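PDB 3GCG: L0028 (Mitochondria associated protein) from Escherichia coli, which probably acts as a bacterial effector that switches on host Rho-family GTPases such as Cdc42 by guanine-nucleotide exchange. Local coordinates for residues 77-82 with 160-165; 58-63 with 69-74; 116-121 with 128-133; 29-34 with 38-43. All coordinates share one frame; numbering follows the deposited sequence.

Overall arrangement
The chain is all helix and connecting loop, and the four contacts sit toward its periphery, with centres 18 to 20 Å from the centre of the chain. Contacts 1 and 2 are neighbours, centres about 10 Å apart, and merge into one apolar cluster where helices 41-67, 73-87 and 152-166 meet. Contacts 3 and 4 stand alone, about 30 Å from each other and 30 to 35 Å from that pair, centre to centre. Along the chain, contact 4 closes first, then contact 2; contact 1 brings together residues 78 apart, and contact 3 falls between them in sequence. Helix 41-67 carries contacts 4 and 2 on opposite sides of the chain's centre, their own centres about 33 Å apart.

Contact 1. Residues 77-82 with 160-165; sequences GHIFRA and QNAILE
Ile79 on helix 73-87 works with both of its branches against helix 152-166. Its CG2 methyl meets the CB of Ala162 at 3.9 Å, while the longer branch carries CD1 to the backbone and side chain of the next residue, lying 4.0 Å from Ile163 CG1. The first torsion (chi1 -70°) makes this split possible: it sets CG2 opposite the backbone N and swings CG1 back beside that N, so the two branches address successive residues of the other helix. Although the Ile163 CA-CB bond leads away from helix 73-87, its CG1 methylene is still near enough for the two isoleucines to meet at a slant. One turn on from Ile79, Ala82 sets its CB 4.2 Å from Ala162 CB.

This is packing of two helices that run roughly antiparallel, their local directions 137° apart and their axes 9.2 Å from each other at closest approach. The alanine at the centre of the interface brings backbones close, Ile79 CA and Ala162 CA being 5.6 Å apart. Beyond the pair, Ile163 rests on Leu60 and Tyr63 of helix 41-67, and Ile79 also packs on Val167 at the end of the ordered chain.

Contact 2. Residues 58-63 with 69-74; sequences RTLDDY and SVISKE
Ser69 begins the return from helix 41-67 by setting its hydroxyl beside the Tyr63 ring. OG lies 4.3 Å from Tyr63 CE2, an oblique approach at the distance of loose packing. Tyr63 has its CG opposite the backbone N (chi1 177°), which leans the ring over to where the serine can reach it.

From Ser69 to Ile71 the backbone is extended, so side chains alternate: Ser69 and Ile71 face helix 41-67, and Val70 between them is turned out. Ile71 carries the apolar half of the contact. Its longer branch is stretched nearly straight (chi1 168°, chi2 -171°), sending CD1 toward the helix until it comes within 4.4 Å of Leu60 CD2. That is a light touch taken alone, but both methyls also meet Ile79, and Leu60 packs further against Phe80, so they belong to a cluster built by helices 41-67, 73-87 and 152-166 together with this loop.

Ser72 then takes the N-cap position of helix 73-87, with its OG hydrogen-bonded to the hydroxyl of Thr75, and Lys73 starts the helix. On the 58-63 side, Arg58 and Asp61 serve another purpose: outside this contact, Arg58 makes a salt bridge to an acidic side chain of the other protein in the assembly, and both carboxylate oxygens of Asp61 accept hydrogen bonds from that chain. This is a short connection between consecutive helices of an all-helical fold, with an inward isoleucine just before the next helix's N-cap.

Contact 3. Residues 116-121 with 128-133; sequences EQCGKR and FNTQTK
The last residues of helix 108-118 pack here on the flank of helix 124-146, with Gln117 and Cys118 both touching Thr130. Gly119 leaves the helix with positive phi (43°) and, with Lys120, forms the middle of a type II' beta turn, closed by a bond from Arg121 N to Cys118 O of 2.8 Å.

Thr130 is the residue that Gln117 and Cys118 close on. Its CG2 methyl, held opposite the backbone N by chi1 of -73°, lies 3.7 Å from Cys118 SG and equally 3.7 Å from Gln117 CG, where the glutamine chain crosses it at a slant. That same rotation brings OG1 beside its own backbone N, and the hydroxyl is hydrogen-bonded to Thr126 O one turn back. Arg121 comes in nearly square to Thr130, with OG1 at the edge of the guanidinium, but NH1 stays 3.9 Å from OG1 and the side chain is poorly ordered. Cutting Thr130 back to an alanine would probably leave a gap beside Cys118 SG and Gln117 CG, and Thr126 O without its hydroxyl partner. Gln131 of the same helix bonds to Asn111, a second link to helix 108-118, while Phe128 and Thr132 pack on the other protein chain.

Between these two segments, then, the contact is mainly methyl, methylene and sulfur packing, with the threonine's polar group spent on its own helix.

Contact 4. Residues 29-34 with 38-43; sequences QAVAKQ and GDTQQW
A methyl of Val31 stands almost squarely over the five-membered ring of the Trp43 indole: CG2 is 3.7 Å from the centroid of that ring and only 9° off its normal, a CH-pi contact. The second methyl also takes part. With chi1 at 174°, CG1 is directed opposite the backbone N and reaches Trp43 CB at 3.5 Å, and it also meets Thr40 CG2 at 3.9 Å. A single water joins the backbones, donating to Val31 O at 2.8 Å and to Asp39 O at 2.6 Å, so two carbonyls that could not bond to each other are linked.

The setting is the loop between helices 20-32 and 41-67. Within it Gly38, with positive phi, lays its CA 3.7 Å from Ala32 CB; Thr40 stands at the N-cap position of the second helix, though its side chain makes no capping bond. Trp43, in that helix's first turn, is the tryptophan of the WxxxE signature that names this class of effectors.

Beyond these segments, the indole NE1 is hydrogen-bonded to Ser99 OG, and the ring also touches Leu27, Leu28 and Ile100. Replacing Trp43 by an alanine would probably strip Val31 CG2 of its aromatic floor, leave Ser99 without the indole donor and open a gap between three helices. Trp43 also packs on an apolar side chain of the other protein, to whose backbone Gln34 NE2 is hydrogen-bonded.

Contact 1. Residues 77-82 with 160-165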
loop_
_atom_site.group_PDB
_atom_site.type_symbol
_atom_site.label_atom_id
_atom_site.label_comp_id
_atom_site.label_asym_id
_atom_site.label_seq_id
_atom_site.Cartn_x
_atom_site.Cartn_y
_atom_site.Cartn_z
ATOM N N GLY B 77 3.127 19.795 5.145
ATOM C CA GLY B 77 3.931 20.206 4.009
ATOM C C GLY B 77 5.159 20.999 4.427
ATOM O O GLY B 77 6.252 20.804 3.888
ATOM N N HIS B 78 4.998 21.902 5.388
ATOM C CA HIS B 78 6.142 22.684 5.831
ATOM C C HIS B 78 7.193 21.738 6.416
ATOM O O HIS B 78 8.398 21.919 6.207
ATOM C CB HIS B 78 5.718 23.721 6.870
ATOM C CG HIS B 78 4.676 24.673 6.375
ATOM N ND1 HIS B 78 4.827 25.403 5.218
ATOM C CD2 HIS B 78 3.460 25.004 6.874
ATOM C CE1 HIS B 78 3.750 26.145 5.022
ATOM N NE2 HIS B 78 2.905 25.921 6.012
ATOM N N ILE B 79 6.730 20.717 7.132
ATOM C CA ILE B 79 7.643 19.753 7.728
ATOM C C ILE B 79 8.372 18.975 6.633
ATOM O O ILE B 79 9.584 18.768 6.711
ATOM C CB ILE B 79 6.890 18.791 8.685
ATOM C CG1 ILE B 79 6.442 19.562 9.937
ATOM C CG2 ILE B 79 7.789 17.641 9.096
ATOM C CD1 ILE B 79 5.549 18.775 10.875
ATOM N N PHE B 80 7.639 18.569 5.602
ATOM C CA PHE B 80 8.246 17.832 4.512
ATOM C C PHE B 80 9.269 18.659 3.734
ATOM O O PHE B 80 10.317 18.145 3.348
ATOM C CB PHE B 80 7.171 17.283 3.567
ATOM C CG PHE B 80 6.857 15.830 3.802
ATOM C CD1 PHE B 80 6.028 15.441 4.843
ATOM C CD2 PHE B 80 7.450 14.848 3.017
ATOM C CE1 PHE B 80 5.799 14.093 5.098
ATOM C CE2 PHE B 80 7.230 13.503 3.262
ATOM C CZ PHE B 80 6.405 13.122 4.305
ATOM N N ARG B 81 8.977 19.936 3.510
ATOM C CA ARG B 81 9.913 20.793 2.793
ATOM C C ARG B 81 11.150 21.026 3.659
ATOM O O ARG B 81 12.279 21.058 3.157
ATOM C CB ARG B 81 9.270 22.138 2.444
ATOM C CG ARG B 81 9.581 22.618 1.026
ATOM C CD ARG B 81 11.044 22.350 0.634
ATOM N NE ARG B 81 11.318 22.705 -0.758
ATOM C CZ ARG B 81 12.422 22.367 -1.423
ATOM N NH1 ARG B 81 13.373 21.656 -0.829
ATOM N NH2 ARG B 81 12.578 22.742 -2.687
ATOM N N ALA B 82 10.934 21.177 4.966
ATOM C CA ALA B 82 12.038 21.387 5.894
ATOM C C ALA B 82 12.965 20.180 5.855
ATOM O O ALA B 82 14.184 20.322 5.762
ATOM C CB ALA B 82 11.507 21.604 7.305
ATOM N N GLN B 160 12.105 15.025 13.566
ATOM C CA GLN B 160 11.691 15.393 14.919
ATOM C C GLN B 160 11.941 16.878 15.160
ATOM O O GLN B 160 11.117 17.580 15.759
ATOM C CB GLN B 160 12.473 14.579 15.963
ATOM C CG GLN B 160 12.054 13.124 16.075
ATOM C CD GLN B 160 12.847 12.360 17.126
ATOM O OE1 GLN B 160 14.073 12.249 17.038
ATOM N NE2 GLN B 160 12.146 11.822 18.125
ATOM N N ASN B 161 13.091 17.346 14.692
ATOM C CA ASN B 161 13.479 18.739 14.845
ATOM C C ASN B 161 12.584 19.637 13.993
ATOM O O ASN B 161 12.386 20.804 14.318
ATOM C CB ASN B 161 14.946 18.916 14.440
ATOM C CG ASN B 161 15.615 20.061 15.175
ATOM O OD1 ASN B 161 15.922 21.098 14.585
ATOM N ND2 ASN B 161 15.835 19.880 16.475
ATOM N N ALA B 162 12.059 19.095 12.896
ATOM C CA ALA B 162 11.165 19.857 12.026
ATOM C C ALA B 162 9.824 19.969 12.742
ATOM O O ALA B 162 9.232 21.047 12.823
ATOM C CB ALA B 162 10.987 19.142 10.685
ATOM N N ILE B 163 9.348 18.842 13.263
ATOM C CA ILE B 163 8.085 18.824 13.986
ATOM C C ILE B 163 8.152 19.840 15.136
ATOM O O ILE B 163 7.228 20.627 15.349
ATOM C CB ILE B 163 7.803 17.422 14.561
ATOM C CG1 ILE B 163 7.613 16.428 13.416
ATOM C CG2 ILE B 163 6.563 17.457 15.456
ATOM C CD1 ILE B 163 7.446 14.989 13.877
ATOM N N LEU B 164 9.259 19.819 15.870
ATOM C CA LEU B 164 9.436 20.736 16.982
ATOM C C LEU B 164 9.372 22.185 16.506
ATOM O O LEU B 164 8.730 23.028 17.126
ATOM C CB LEU B 164 10.785 20.487 17.658
ATOM C CG LEU B 164 10.727 20.314 19.178
ATOM C CD1 LEU B 164 12.151 20.292 19.731
ATOM C CD2 LEU B 164 9.920 21.453 19.811
ATOM N N GLU B 165 10.044 22.463 15.395
ATOM C CA GLU B 165 10.078 23.807 14.846
ATOM C C GLU B 165 8.754 24.306 14.274
ATOM O O GLU B 165 8.380 25.460 14.484
ATOM C CB GLU B 165 11.141 23.891 13.759
ATOM C CG GLU B 165 11.335 25.286 13.197
ATOM C CD GLU B 165 12.356 25.309 12.081
ATOM O OE1 GLU B 165 13.234 24.425 12.075
ATOM O OE2 GLU B 165 12.290 26.209 11.219
#

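Contact 2. Residues 58-63 with 69-74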
loop_
_atom_site.group_PDB
_atom_site.type_symbol
_atom_site.label_atom_id
_atom_site.label_comp_id
_atom_site.label_asym_id
_atom_site.label_seq_id
_atom_site.Cartn_x
_atom_site.Cartn_y
_atom_site.Cartn_z
ATOM N N ARG B 58 6.242 8.173 8.989
ATOM C CA ARG B 58 6.237 7.253 10.117
ATOM C C ARG B 58 6.554 8.027 11.393
ATOM O O ARG B 58 5.964 7.784 12.448
ATOM C CB ARG B 58 7.306 6.187 9.895
ATOM C CG ARG B 58 7.018 4.859 10.531
ATOM C CD ARG B 58 7.189 3.756 9.495
ATOM N NE ARG B 58 6.199 2.705 9.684
ATOM C CZ ARG B 58 6.329 1.695 10.534
ATOM N NH1 ARG B 58 7.419 1.573 11.279
ATOM N NH2 ARG B 58 5.347 0.825 10.664
ATOM N N THR B 59 7.505 8.951 11.290
ATOM C CA THR B 59 7.904 9.755 12.436
ATOM C C THR B 59 6.751 10.679 12.826
ATOM O O THR B 59 6.508 10.925 14.010
ATOM C CB THR B 59 9.163 10.594 12.113
ATOM O OG1 THR B 59 10.219 9.725 11.684
ATOM C CG2 THR B 59 9.624 11.359 13.338
ATOM N N LEU B 60 6.042 11.188 11.825
ATOM C CA LEU B 60 4.910 12.060 12.092
ATOM C C LEU B 60 3.803 11.266 12.776
ATOM O O LEU B 60 3.180 11.754 13.717
ATOM C CB LEU B 60 4.392 12.680 10.791
ATOM C CG LEU B 60 5.211 13.874 10.297
ATOM C CD1 LEU B 60 4.792 14.268 8.891
ATOM C CD2 LEU B 60 5.012 15.026 11.265
ATOM N N ASP B 61 3.564 10.044 12.297
ATOM C CA ASP B 61 2.538 9.184 12.878
ATOM C C ASP B 61 2.844 8.927 14.354
ATOM O O ASP B 61 1.960 9.016 15.205
ATOM C CB ASP B 61 2.467 7.826 12.157
ATOM C CG ASP B 61 1.789 7.904 10.785
ATOM O OD1 ASP B 61 0.858 8.714 10.598
ATOM O OD2 ASP B 61 2.179 7.125 9.895
ATOM N N ASP B 62 4.101 8.596 14.646
ATOM C CA ASP B 62 4.506 8.321 16.016
ATOM C C ASP B 62 4.340 9.541 16.894
ATOM O O ASP B 62 3.947 9.430 18.055
ATOM C CB ASP B 62 5.953 7.835 16.064
ATOM C CG ASP B 62 6.103 6.422 15.542
ATOM O OD1 ASP B 62 5.115 5.657 15.597
ATOM O OD2 ASP B 62 7.211 6.064 15.091
ATOM N N TYR B 63 4.632 10.710 16.336
ATOM C CA TYR B 63 4.496 11.952 17.078
ATOM C C TYR B 63 3.038 12.236 17.417
ATOM O O TYR B 63 2.713 12.536 18.562
ATOM C CB TYR B 63 5.047 13.126 16.271
ATOM C CG TYR B 63 4.859 14.447 16.975
ATOM C CD1 TYR B 63 5.715 14.836 18.008
ATOM C CD2 TYR B 63 3.788 15.284 16.651
ATOM C CE1 TYR B 63 5.509 16.020 18.701
ATOM C CE2 TYR B 63 3.572 16.470 17.337
ATOM C CZ TYR B 63 4.435 16.832 18.363
ATOM O OH TYR B 63 4.219 18.005 19.055
ATOM N N SER B 69 -2.003 14.695 18.983
ATOM C CA SER B 69 -2.048 15.911 18.189
ATOM C C SER B 69 -2.611 15.652 16.802
ATOM O O SER B 69 -2.701 14.514 16.352
ATOM C CB SER B 69 -0.647 16.514 18.054
ATOM O OG SER B 69 -0.169 16.995 19.297
ATOM N N VAL B 70 -2.998 16.731 16.137
ATOM C CA VAL B 70 -3.519 16.663 14.786
ATOM C C VAL B 70 -2.820 17.775 14.033
ATOM O O VAL B 70 -3.026 18.954 14.324
ATOM C CB VAL B 70 -5.036 16.914 14.728
ATOM C CG1 VAL B 70 -5.475 17.097 13.275
ATOM C CG2 VAL B 70 -5.785 15.745 15.358
ATOM N N ILE B 71 -1.973 17.399 13.084
ATOM C CA ILE B 71 -1.244 18.378 12.292
ATOM C C ILE B 71 -1.925 18.563 10.942
ATOM O O ILE B 71 -2.163 17.593 10.221
ATOM C CB ILE B 71 0.211 17.930 12.066
ATOM C CG1 ILE B 71 0.865 18.803 10.993
ATOM C CG2 ILE B 71 0.243 16.466 11.672
ATOM C CD1 ILE B 71 2.221 18.315 10.548
ATOM N N SER B 72 -2.241 19.809 10.606
ATOM C CA SER B 72 -2.884 20.108 9.334
ATOM C C SER B 72 -1.944 19.755 8.187
ATOM O O SER B 72 -0.720 19.796 8.332
ATOM C CB SER B 72 -3.262 21.589 9.249
ATOM O OG SER B 72 -2.108 22.408 9.225
ATOM N N LYS B 73 -2.530 19.408 7.049
ATOM C CA LYS B 73 -1.759 19.034 5.876
ATOM C C LYS B 73 -0.853 20.183 5.451
ATOM O O LYS B 73 0.152 19.970 4.778
ATOM C CB LYS B 73 -2.700 18.643 4.737
ATOM C CG LYS B 73 -3.770 17.626 5.143
ATOM C CD LYS B 73 -3.276 16.178 5.162
ATOM C CE LYS B 73 -4.425 15.237 5.546
ATOM N NZ LYS B 73 -4.277 13.847 5.008
ATOM N N GLU B 74 -1.209 21.404 5.841
ATOM C CA GLU B 74 -0.381 22.560 5.506
ATOM C C GLU B 74 0.917 22.382 6.277
ATOM O O GLU B 74 2.004 22.322 5.703
ATOM C CB GLU B 74 -1.045 23.867 5.949
ATOM C CG GLU B 74 -0.335 25.108 5.411
ATOM C CD GLU B 74 -0.908 26.413 5.950
ATOM O OE1 GLU B 74 -2.152 26.538 6.012
ATOM O OE2 GLU B 74 -0.113 27.318 6.298
#

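Contact 3. Residues 116-121 with 128-133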
loop_
_atom_site.group_PDB
_atom_site.type_symbol
_atom_site.label_atom_id
_atom_site.label_comp_id
_atom_site.label_asym_id
_atom_site.label_seq_id
_atom_site.Cartn_x
_atom_site.Cartn_y
_atom_site.Cartn_z
ATOM N N GLU B 116 12.796 -20.022 9.855
ATOM C CA GLU B 116 13.812 -20.331 10.850
ATOM C C GLU B 116 13.588 -19.524 12.123
ATOM O O GLU B 116 13.735 -20.036 13.228
ATOM C CB GLU B 116 15.200 -20.021 10.291
ATOM C CG GLU B 116 15.672 -20.973 9.206
ATOM C CD GLU B 116 16.944 -20.490 8.535
ATOM O OE1 GLU B 116 17.668 -19.680 9.154
ATOM O OE2 GLU B 116 17.222 -20.923 7.393
ATOM N N GLN B 117 13.217 -18.261 11.949
ATOM C CA GLN B 117 12.979 -17.339 13.056
ATOM C C GLN B 117 11.701 -17.596 13.851
ATOM O O GLN B 117 11.650 -17.316 15.049
ATOM C CB GLN B 117 12.964 -15.908 12.520
ATOM C CG GLN B 117 12.381 -14.868 13.463
ATOM C CD GLN B 117 13.436 -14.083 14.220
ATOM O OE1 GLN B 117 13.180 -12.957 14.666
ATOM N NE2 GLN B 117 14.624 -14.668 14.378
ATOM N N CYS B 118 10.665 -18.102 13.189
ATOM C CA CYS B 118 9.401 -18.384 13.866
ATOM C C CYS B 118 9.562 -19.620 14.732
ATOM O O CYS B 118 8.788 -19.855 15.664
ATOM C CB CYS B 118 8.282 -18.610 12.848
ATOM S SG CYS B 118 7.671 -17.102 12.089
ATOM N N GLY B 119 10.578 -20.408 14.402
ATOM C CA GLY B 119 10.865 -21.618 15.140
ATOM C C GLY B 119 9.668 -22.469 15.517
ATOM O O GLY B 119 8.975 -23.017 14.657
ATOM N N LYS B 120 9.432 -22.571 16.820
ATOM C CA LYS B 120 8.345 -23.374 17.360
ATOM C C LYS B 120 6.955 -22.903 16.940
ATOM O O LYS B 120 6.020 -23.702 16.866
ATOM C CB LYS B 120 8.439 -23.384 18.891
ATOM C CG LYS B 120 9.850 -23.607 19.420
ATOM C CD LYS B 120 9.953 -23.296 20.908
ATOM C CE LYS B 120 9.654 -24.506 21.782
ATOM N NZ LYS B 120 10.854 -24.917 22.575
ATOM N N ARG B 121 6.814 -21.613 16.655
ATOM C CA ARG B 121 5.507 -21.082 16.291
ATOM C C ARG B 121 5.166 -20.960 14.819
ATOM O O ARG B 121 5.977 -20.535 13.992
ATOM C CB ARG B 121 5.283 -19.709 16.922
ATOM C CG ARG B 121 6.321 -19.313 17.934
ATOM C CD ARG B 121 7.014 -18.038 17.503
ATOM N NE ARG B 121 8.133 -17.729 18.384
ATOM C CZ ARG B 121 8.901 -16.651 18.272
ATOM N NH1 ARG B 121 8.671 -15.766 17.309
ATOM N NH2 ARG B 121 9.899 -16.461 19.127
ATOM N N PHE B 128 3.037 -14.319 10.435
ATOM C CA PHE B 128 2.858 -13.129 9.614
ATOM C C PHE B 128 3.413 -11.880 10.301
ATOM O O PHE B 128 4.125 -11.097 9.686
ATOM C CB PHE B 128 1.372 -12.923 9.292
ATOM C CG PHE B 128 1.112 -11.841 8.280
ATOM C CD1 PHE B 128 1.005 -12.149 6.921
ATOM C CD2 PHE B 128 0.953 -10.516 8.683
ATOM C CE1 PHE B 128 0.739 -11.146 5.974
ATOM C CE2 PHE B 128 0.687 -9.500 7.742
ATOM C CZ PHE B 128 0.577 -9.816 6.389
ATOM N N ASN B 129 3.082 -11.690 11.571
ATOM C CA ASN B 129 3.584 -10.521 12.285
ATOM C C ASN B 129 5.108 -10.557 12.356
ATOM O O ASN B 129 5.771 -9.537 12.202
ATOM C CB ASN B 129 2.970 -10.444 13.681
ATOM C CG ASN B 129 1.486 -10.148 13.635
ATOM O OD1 ASN B 129 0.955 -9.755 12.588
ATOM N ND2 ASN B 129 0.806 -10.326 14.763
ATOM N N THR B 130 5.655 -11.743 12.574
ATOM C CA THR B 130 7.098 -11.919 12.628
ATOM C C THR B 130 7.652 -11.519 11.266
ATOM O O THR B 130 8.680 -10.845 11.181
ATOM C CB THR B 130 7.457 -13.399 12.955
ATOM O OG1 THR B 130 7.170 -13.655 14.338
ATOM C CG2 THR B 130 8.933 -13.691 12.678
ATOM N N GLN B 131 6.959 -11.913 10.199
ATOM C CA GLN B 131 7.409 -11.564 8.858
ATOM C C GLN B 131 7.455 -10.053 8.657
ATOM O O GLN B 131 8.440 -9.517 8.137
ATOM C CB GLN B 131 6.494 -12.165 7.786
ATOM C CG GLN B 131 6.851 -11.694 6.373
ATOM C CD GLN B 131 5.819 -12.074 5.327
ATOM O OE1 GLN B 131 4.692 -11.581 5.344
ATOM N NE2 GLN B 131 6.204 -12.954 4.404
ATOM N N THR B 132 6.388 -9.370 9.065
ATOM C CA THR B 132 6.320 -7.922 8.898
ATOM C C THR B 132 7.388 -7.227 9.727
ATOM O O THR B 132 7.976 -6.245 9.286
ATOM C CB THR B 132 4.947 -7.362 9.287
ATOM O OG1 THR B 132 4.837 -7.322 10.710
ATOM C CG2 THR B 132 3.853 -8.236 8.747
ATOM N N LYS B 133 7.641 -7.731 10.931
ATOM C CA LYS B 133 8.660 -7.124 11.777
ATOM C C LYS B 133 10.037 -7.281 11.147
ATOM O O LYS B 133 10.838 -6.353 11.155
ATOM C CB LYS B 133 8.655 -7.755 13.167
ATOM C CG LYS B 133 7.508 -7.278 14.050
ATOM C CD LYS B 133 7.792 -7.587 15.510
ATOM C CE LYS B 133 6.774 -6.922 16.429
ATOM N NZ LYS B 133 7.244 -6.903 17.852
#

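Contact 4. Residues 29-34 with 38-43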
loop_
_atom_site.group_PDB
_atom_site.type_symbol
_atom_site.label_atom_id
_atom_site.label_comp_id
_atom_site.label_asym_id
_atom_site.label_seq_id
_atom_site.Cartn_x
_atom_site.Cartn_y
_atom_site.Cartn_z
ATOM N N GLN B 29 18.138 -7.626 -9.400
ATOM C CA GLN B 29 17.800 -8.502 -10.515
ATOM C C GLN B 29 16.332 -8.347 -10.865
ATOM O O GLN B 29 15.976 -8.257 -12.041
ATOM C CB GLN B 29 18.066 -9.971 -10.169
ATOM C CG GLN B 29 19.523 -10.372 -10.176
ATOM C CD GLN B 29 19.692 -11.877 -10.126
ATOM O OE1 GLN B 29 19.187 -12.598 -10.997
ATOM N NE2 GLN B 29 20.402 -12.366 -9.109
ATOM N N ALA B 30 15.483 -8.328 -9.840
ATOM C CA ALA B 30 14.042 -8.188 -10.044
ATOM C C ALA B 30 13.742 -6.867 -10.741
ATOM O O ALA B 30 12.890 -6.794 -11.628
ATOM C CB ALA B 30 13.308 -8.262 -8.699
ATOM N N VAL B 31 14.451 -5.820 -10.344
ATOM C CA VAL B 31 14.259 -4.506 -10.952
ATOM C C VAL B 31 14.590 -4.554 -12.450
ATOM O O VAL B 31 13.861 -4.008 -13.280
ATOM C CB VAL B 31 15.168 -3.447 -10.281
ATOM C CG1 VAL B 31 15.058 -2.122 -11.022
ATOM C CG2 VAL B 31 14.786 -3.281 -8.812
ATOM N N ALA B 32 15.693 -5.221 -12.776
ATOM C CA ALA B 32 16.154 -5.347 -14.157
ATOM C C ALA B 32 15.161 -5.987 -15.126
ATOM O O ALA B 32 15.237 -5.736 -16.328
ATOM C CB ALA B 32 17.470 -6.116 -14.188
ATOM N N LYS B 33 14.239 -6.811 -14.630
ATOM C CA LYS B 33 13.271 -7.464 -15.518
ATOM C C LYS B 33 12.271 -6.470 -16.086
ATOM O O LYS B 33 11.604 -6.750 -17.083
ATOM C CB LYS B 33 12.466 -8.536 -14.779
ATOM C CG LYS B 33 13.228 -9.380 -13.786
ATOM C CD LYS B 33 12.245 -10.162 -12.918
ATOM C CE LYS B 33 12.943 -10.843 -11.759
ATOM N NZ LYS B 33 11.964 -11.506 -10.850
ATOM N N GLN B 34 12.151 -5.320 -15.433
ATOM C CA GLN B 34 11.205 -4.294 -15.862
ATOM C C GLN B 34 11.506 -3.711 -17.243
ATOM O O GLN B 34 10.599 -3.529 -18.053
ATOM C CB GLN B 34 11.152 -3.173 -14.818
ATOM C CG GLN B 34 10.462 -3.575 -13.512
ATOM C CD GLN B 34 10.620 -2.536 -12.406
ATOM O OE1 GLN B 34 10.666 -1.330 -12.669
ATOM N NE2 GLN B 34 10.686 -3.001 -11.159
ATOM N N GLY B 38 18.303 -3.485 -18.231
ATOM C CA GLY B 38 18.491 -3.793 -16.825
ATOM C C GLY B 38 18.735 -2.550 -16.001
ATOM O O GLY B 38 19.429 -2.595 -14.986
ATOM N N ASP B 39 18.170 -1.434 -16.445
ATOM C CA ASP B 39 18.321 -0.164 -15.744
ATOM C C ASP B 39 17.798 -0.280 -14.320
ATOM O O ASP B 39 16.835 -0.999 -14.061
ATOM C CB ASP B 39 17.548 0.935 -16.484
ATOM C CG ASP B 39 17.526 2.247 -15.722
ATOM O OD1 ASP B 39 16.426 2.684 -15.314
ATOM O OD2 ASP B 39 18.612 2.837 -15.530
ATOM N N THR B 40 18.436 0.424 -13.395
ATOM C CA THR B 40 18.010 0.401 -12.002
ATOM C C THR B 40 18.049 1.820 -11.445
ATOM O O THR B 40 17.739 2.046 -10.274
ATOM C CB THR B 40 18.931 -0.501 -11.137
ATOM O OG1 THR B 40 20.283 -0.025 -11.212
ATOM C CG2 THR B 40 18.879 -1.941 -11.618
ATOM N N GLN B 41 18.428 2.766 -12.303
ATOM C CA GLN B 41 18.540 4.175 -11.930
ATOM C C GLN B 41 17.195 4.772 -11.534
ATOM O O GLN B 41 17.060 5.398 -10.487
ATOM C CB GLN B 41 19.094 4.992 -13.097
ATOM C CG GLN B 41 20.275 4.378 -13.827
ATOM C CD GLN B 41 20.585 5.120 -15.128
ATOM O OE1 GLN B 41 19.706 5.297 -15.981
ATOM N NE2 GLN B 41 21.832 5.556 -15.282
ATOM N N GLN B 42 16.204 4.599 -12.395
ATOM C CA GLN B 42 14.883 5.136 -12.120
ATOM C C GLN B 42 14.339 4.516 -10.840
ATOM O O GLN B 42 13.855 5.228 -9.957
ATOM C CB GLN B 42 13.962 4.866 -13.303
ATOM C CG GLN B 42 14.484 5.480 -14.590
ATOM C CD GLN B 42 14.898 6.927 -14.403
ATOM O OE1 GLN B 42 14.069 7.783 -14.101
ATOM N NE2 GLN B 42 16.191 7.204 -14.571
ATOM N N TRP B 43 14.440 3.195 -10.732
ATOM C CA TRP B 43 13.981 2.507 -9.537
ATOM C C TRP B 43 14.657 3.104 -8.300
ATOM O O TRP B 43 13.999 3.373 -7.291
ATOM C CB TRP B 43 14.303 1.010 -9.598
ATOM C CG TRP B 43 14.045 0.341 -8.284
ATOM C CD1 TRP B 43 12.831 -0.054 -7.789
ATOM C CD2 TRP B 43 14.996 0.110 -7.239
ATOM N NE1 TRP B 43 12.969 -0.513 -6.504
ATOM C CE2 TRP B 43 14.289 -0.432 -6.142
ATOM C CE3 TRP B 43 16.382 0.292 -7.126
ATOM C CZ2 TRP B 43 14.916 -0.774 -4.940
ATOM C CZ3 TRP B 43 17.004 -0.047 -5.933
ATOM C CH2 TRP B 43 16.269 -0.583 -4.858
HETATM O O HOH W 1 14.821 -2.209 -15.141
#